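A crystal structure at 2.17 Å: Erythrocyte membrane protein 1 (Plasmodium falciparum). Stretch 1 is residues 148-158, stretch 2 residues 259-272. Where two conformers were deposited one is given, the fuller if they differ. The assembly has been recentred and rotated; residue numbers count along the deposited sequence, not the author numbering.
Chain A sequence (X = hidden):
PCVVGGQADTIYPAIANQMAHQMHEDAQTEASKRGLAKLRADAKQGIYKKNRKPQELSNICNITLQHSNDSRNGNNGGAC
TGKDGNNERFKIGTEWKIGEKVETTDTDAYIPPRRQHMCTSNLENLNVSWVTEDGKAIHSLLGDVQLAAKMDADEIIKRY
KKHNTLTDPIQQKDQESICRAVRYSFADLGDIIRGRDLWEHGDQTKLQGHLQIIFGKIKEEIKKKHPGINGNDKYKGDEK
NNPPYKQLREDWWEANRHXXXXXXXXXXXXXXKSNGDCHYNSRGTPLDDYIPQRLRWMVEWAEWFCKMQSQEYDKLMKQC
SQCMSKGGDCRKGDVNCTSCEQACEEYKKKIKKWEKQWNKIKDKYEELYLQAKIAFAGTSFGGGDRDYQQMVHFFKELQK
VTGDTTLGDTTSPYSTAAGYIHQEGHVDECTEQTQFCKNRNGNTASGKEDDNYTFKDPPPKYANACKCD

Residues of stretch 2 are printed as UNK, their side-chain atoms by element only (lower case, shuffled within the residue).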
# COMPACT_ATOMS: atom_id res chain seq x y z
N ALA A 148 -13.02 -11.31 0.93
CA ALA A 148 -11.58 -11.10 0.95
C ALA A 148 -11.20 -9.92 1.83
O ALA A 148 -10.21 -9.98 2.57
CB ALA A 148 -11.06 -10.89 -0.48
N ALA A 149 -11.99 -8.84 1.79
CA ALA A 149 -11.68 -7.66 2.60
C ALA A 149 -11.78 -7.96 4.09
O ALA A 149 -10.95 -7.49 4.88
CB ALA A 149 -12.61 -6.51 2.21
N LYS A 150 -12.78 -8.74 4.50
CA LYS A 150 -12.96 -9.03 5.92
C LYS A 150 -11.88 -9.98 6.43
O LYS A 150 -11.31 -9.76 7.50
CB LYS A 150 -14.35 -9.61 6.17
CG LYS A 150 -14.52 -10.20 7.57
CD LYS A 150 -15.93 -10.71 7.81
CE LYS A 150 -16.03 -11.44 9.14
NZ LYS A 150 -15.15 -12.64 9.19
N MET A 151 -11.59 -11.05 5.68
CA MET A 151 -10.58 -12.00 6.13
C MET A 151 -9.18 -11.41 6.07
O MET A 151 -8.33 -11.76 6.90
CB MET A 151 -10.65 -13.28 5.29
CG MET A 151 -11.97 -14.04 5.44
SD MET A 151 -11.96 -15.65 4.61
CE MET A 151 -10.75 -16.54 5.59
N ASP A 152 -8.91 -10.51 5.12
CA ASP A 152 -7.59 -9.90 5.07
C ASP A 152 -7.40 -8.92 6.22
O ASP A 152 -6.31 -8.83 6.80
CB ASP A 152 -7.37 -9.20 3.72
CG ASP A 152 -5.92 -8.78 3.51
OD1 ASP A 152 -5.02 -9.65 3.53
OD2 ASP A 152 -5.67 -7.57 3.32
N ALA A 153 -8.45 -8.18 6.58
CA ALA A 153 -8.37 -7.28 7.73
C ALA A 153 -8.18 -8.06 9.02
O ALA A 153 -7.41 -7.64 9.89
CB ALA A 153 -9.63 -6.42 7.81
N ASP A 154 -8.87 -9.19 9.17
CA ASP A 154 -8.71 -9.99 10.38
C ASP A 154 -7.31 -10.58 10.46
O ASP A 154 -6.71 -10.63 11.55
CB ASP A 154 -9.78 -11.09 10.42
CG ASP A 154 -9.71 -11.93 11.69
OD1 ASP A 154 -9.91 -11.37 12.79
OD2 ASP A 154 -9.46 -13.15 11.58
N GLU A 155 -6.76 -11.01 9.33
CA GLU A 155 -5.41 -11.57 9.32
C GLU A 155 -4.35 -10.52 9.60
O GLU A 155 -3.33 -10.82 10.22
CB GLU A 155 -5.14 -12.25 7.98
CG GLU A 155 -3.95 -13.20 7.98
CD GLU A 155 -4.22 -14.48 8.75
OE1 GLU A 155 -5.41 -14.85 8.89
OE2 GLU A 155 -3.26 -15.11 9.21
N ILE A 156 -4.57 -9.27 9.16
CA ILE A 156 -3.61 -8.21 9.42
C ILE A 156 -3.51 -7.93 10.92
O ILE A 156 -2.41 -7.81 11.47
CB ILE A 156 -3.99 -6.94 8.64
CG1 ILE A 156 -3.66 -7.10 7.15
CG2 ILE A 156 -3.27 -5.72 9.21
CD1 ILE A 156 -4.20 -5.96 6.30
N ILE A 157 -4.65 -7.83 11.59
CA ILE A 157 -4.65 -7.52 13.02
C ILE A 157 -3.95 -8.62 13.81
O ILE A 157 -3.10 -8.34 14.67
CB ILE A 157 -6.09 -7.29 13.50
CG1 ILE A 157 -6.68 -6.07 12.80
CG2 ILE A 157 -6.14 -7.15 15.02
CD1 ILE A 157 -8.14 -5.80 13.11
N LYS A 158 -4.26 -9.89 13.51
CA LYS A 158 -3.70 -10.99 14.29
C LYS A 158 -2.22 -11.19 13.99
O LYS A 158 -1.42 -11.41 14.91
CB LYS A 158 -4.48 -12.27 14.03
CG LYS A 158 -5.93 -12.23 14.50
CD LYS A 158 -6.64 -13.55 14.26
CE LYS A 158 -8.11 -13.49 14.67
NZ LYS A 158 -8.28 -13.13 16.11
N UNK A 259 -19.36 -0.30 0.92
CA UNK A 259 -19.73 -1.61 1.45
C UNK A 259 -18.50 -2.50 1.62
O UNK A 259 -18.50 -3.39 2.47
c UNK A 259 -20.75 -2.29 0.53
c UNK A 259 -22.11 -1.62 0.53
o UNK A 259 -23.12 -1.99 -1.61
c UNK A 259 -23.08 -2.30 -0.42
n UNK A 259 -23.88 -3.23 0.10
N UNK A 260 -17.46 -2.28 0.82
CA UNK A 260 -16.23 -3.02 0.99
C UNK A 260 -15.54 -2.61 2.29
O UNK A 260 -15.11 -3.46 3.08
c UNK A 260 -15.31 -2.82 -0.23
c UNK A 260 -15.95 -3.43 -1.47
c UNK A 260 -13.94 -3.43 0.02
N UNK A 261 -15.47 -1.30 2.55
CA UNK A 261 -14.87 -0.82 3.79
C UNK A 261 -15.69 -1.23 5.01
O UNK A 261 -15.13 -1.41 6.10
c UNK A 261 -10.54 0.47 5.85
c UNK A 261 -14.81 2.08 5.91
n UNK A 261 -13.97 2.42 6.95
c UNK A 261 -12.82 1.11 5.53
c UNK A 261 -11.69 0.42 5.08
c UNK A 261 -14.71 0.70 3.75
c UNK A 261 -12.75 1.83 6.74
c UNK A 261 -11.58 1.88 7.51
c UNK A 261 -10.49 1.19 7.05
c UNK A 261 -14.15 1.28 5.02
N UNK A 262 -17.01 -1.37 4.85
CA UNK A 262 -17.84 -1.84 5.96
C UNK A 262 -17.46 -3.25 6.37
O UNK A 262 -17.51 -3.60 7.56
c UNK A 262 -19.32 -1.76 5.59
c UNK A 262 -22.76 -1.87 6.99
c UNK A 262 -19.99 -0.45 5.93
c UNK A 262 -21.44 -0.43 5.48
n UNK A 262 -23.37 -3.03 7.23
n UNK A 262 -22.78 -0.92 7.92
n UNK A 262 -22.14 -1.67 5.84
N UNK A 263 -17.08 -4.09 5.40
CA UNK A 263 -16.66 -5.45 5.71
C UNK A 263 -15.38 -5.45 6.53
O UNK A 263 -15.18 -6.34 7.37
c UNK A 263 -16.49 -6.25 4.43
N UNK A 264 -14.50 -4.47 6.31
CA UNK A 264 -13.29 -4.34 7.10
C UNK A 264 -13.55 -3.69 8.46
O UNK A 264 -12.79 -3.93 9.40
s UNK A 264 -10.47 -3.27 4.19
c UNK A 264 -12.24 -3.53 6.33
c UNK A 264 -9.70 -4.53 3.18
c UNK A 264 -11.69 -4.25 5.10
N UNK A 265 -14.61 -2.89 8.58
CA UNK A 265 -14.93 -2.28 9.87
C UNK A 265 -15.39 -3.31 10.90
O UNK A 265 -15.35 -3.02 12.10
c UNK A 265 -16.64 1.11 8.90
o UNK A 265 -17.81 0.78 8.69
n UNK A 265 -16.27 2.37 9.05
c UNK A 265 -16.01 -1.21 9.70
c UNK A 265 -15.54 0.06 9.01
N UNK A 266 -15.83 -4.49 10.47
CA UNK A 266 -16.25 -5.52 11.42
C UNK A 266 -15.11 -5.92 12.34
O UNK A 266 -15.34 -6.25 13.51
s UNK A 266 -18.24 -6.50 9.67
c UNK A 266 -16.76 -6.76 10.67
N UNK A 267 -13.87 -5.90 11.84
CA UNK A 267 -12.71 -6.29 12.61
C UNK A 267 -12.03 -5.12 13.30
O UNK A 267 -11.50 -5.28 14.40
c UNK A 267 -12.79 -9.31 11.74
c UNK A 267 -11.70 -7.01 11.71
o UNK A 267 -12.24 -9.50 12.85
c UNK A 267 -12.31 -8.15 10.88
o UNK A 267 -13.71 -10.04 11.30
N UNK A 268 -12.05 -3.93 12.68
CA UNK A 268 -11.38 -2.77 13.26
C UNK A 268 -12.03 -2.32 14.55
O UNK A 268 -11.36 -1.72 15.41
c UNK A 268 -8.94 -1.83 11.55
c UNK A 268 -10.57 -0.62 10.09
c UNK A 268 -10.38 -1.76 11.07
c UNK A 268 -11.34 -1.62 12.25
N UNK A 269 -13.33 -2.57 14.72
CA UNK A 269 -14.03 -2.14 15.93
C UNK A 269 -13.54 -2.83 17.19
O UNK A 269 -13.87 -2.36 18.29
c UNK A 269 -17.72 -1.61 14.79
c UNK A 269 -15.54 -2.36 15.77
c UNK A 269 -18.40 -0.65 13.82
n UNK A 269 -19.88 -0.79 13.88
c UNK A 269 -16.21 -1.43 14.78
N UNK A 270 -12.77 -3.91 17.07
CA UNK A 270 -12.22 -4.57 18.25
C UNK A 270 -11.06 -3.81 18.87
O UNK A 270 -10.67 -4.11 20.00
c UNK A 270 -11.77 -5.99 17.89
o UNK A 270 -14.00 -6.81 18.25
n UNK A 270 -12.77 -7.82 16.66
c UNK A 270 -12.95 -6.92 17.61
N UNK A 271 -10.49 -2.83 18.16
CA UNK A 271 -9.43 -2.00 18.71
C UNK A 271 -10.03 -0.84 19.50
O UNK A 271 -11.12 -0.34 19.18
c UNK A 271 -7.39 -2.34 17.08
c UNK A 271 -8.54 -1.46 17.59
c UNK A 271 -6.56 -1.60 16.04
c UNK A 271 -7.89 -3.66 16.51
N UNK A 272 -9.32 -0.42 20.55
CA UNK A 272 -9.86 0.58 21.45
C UNK A 272 -9.63 2.01 20.97
O UNK A 272 -10.46 2.89 21.22
c UNK A 272 -9.45 -0.80 25.05
c UNK A 272 -9.79 -0.84 23.57
c UNK A 272 -9.28 0.40 22.85
c UNK A 272 -10.06 -1.99 25.78
n UNK A 272 -9.84 -1.91 27.26

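Position 259 carries three carbons in a row, the third bearing one oxygen and one nitrogen; this unbranched amide is Gln259, which stays out of reach of stretch 1. Position 260 has one carbon forking into two more, a beta-branched set of three, hence Val260; its CG1 lies 4.0 Å from Ala149 CB.

At 261 a single carbon leads into fused five- and six-membered rings of eight carbons and one nitrogen, which only an indole satisfies: Trp261. Its CA-to-CB bond points away, and the side chain makes no contact with stretch 1. Position 262 runs through three carbons to a nitrogen, then a carbon holding two more nitrogens; the guanidinium identifies Arg262, exposed and out of reach.

The side chain of 263 is one carbon, so it is Ala263. It points toward the first helix, and its smallness fits a close passage: Lys150 CB lies 3.6 Å from Ala263 O and 4.3 Å from Ala263 CB.

Position 264 is an unbranched chain of two carbons, sulfur and one carbon, which is a thioether: Met264. With chi1 m and both later torsions t, the chain is extended past its first bend; CE lies 3.7 Å from Ala149 CB, while CG is 3.3 Å from Ala149 O and 4.0 Å from Ala153 CB. Here the backbones come near as well, with Lys150 CA and Met264 CA 4.8 Å apart.

Position 265 repeats the three-carbon amide pattern and is Gln265, directed away from stretch 1. One carbon followed by sulfur makes 266 Cys266, bonded covalently to a group elsewhere in the structure; it points toward stretch 1 without making a close contact.

Three carbons at 267, the last carrying two oxygens, form a carboxylate: Glu267. It has the largest area covered by stretch 1 of any residue in its stretch. Lys150 NZ reaches its OE2 in a long salt bridge of 3.6 Å, but Asp154 OD1 sits 3.0 Å from Glu267 OE1, a meeting of two acceptors rather than a hydrogen bond.

Position 268 has four carbons forked at the second and is Leu268; its CD2 lies 4.3 Å from Ile157 CD1. Position 269 has four carbons in a row ending in nitrogen, hence Lys269, pointing away. At 270, two carbons with an oxygen and a nitrogen on the second mark Asn270, which makes no contact. Position 271 has the same forked four-carbon pattern as Leu268 and is Leu271; its CD1 is 4.0 Å from Ile157 CD1. The last, 272, again has four carbons and a nitrogen: Lys272, out of reach.

The contact joins two helices inclined at 32°, with axes approaching to 7.8 Å. Ala149 and Ala153 present small side chains to Val260, Ala263 and Met264, and Ile157 extends the apolar packing to Leu268 and Leu271, which begin and end a type I turn. No hydrogen bond crosses the interface. Packing therefore dominates its 534 Å² of buried surface, with the long salt bridge as its one pairing of opposite charges.

Stretch 2 259-272: QVWRAMQCELKNLK
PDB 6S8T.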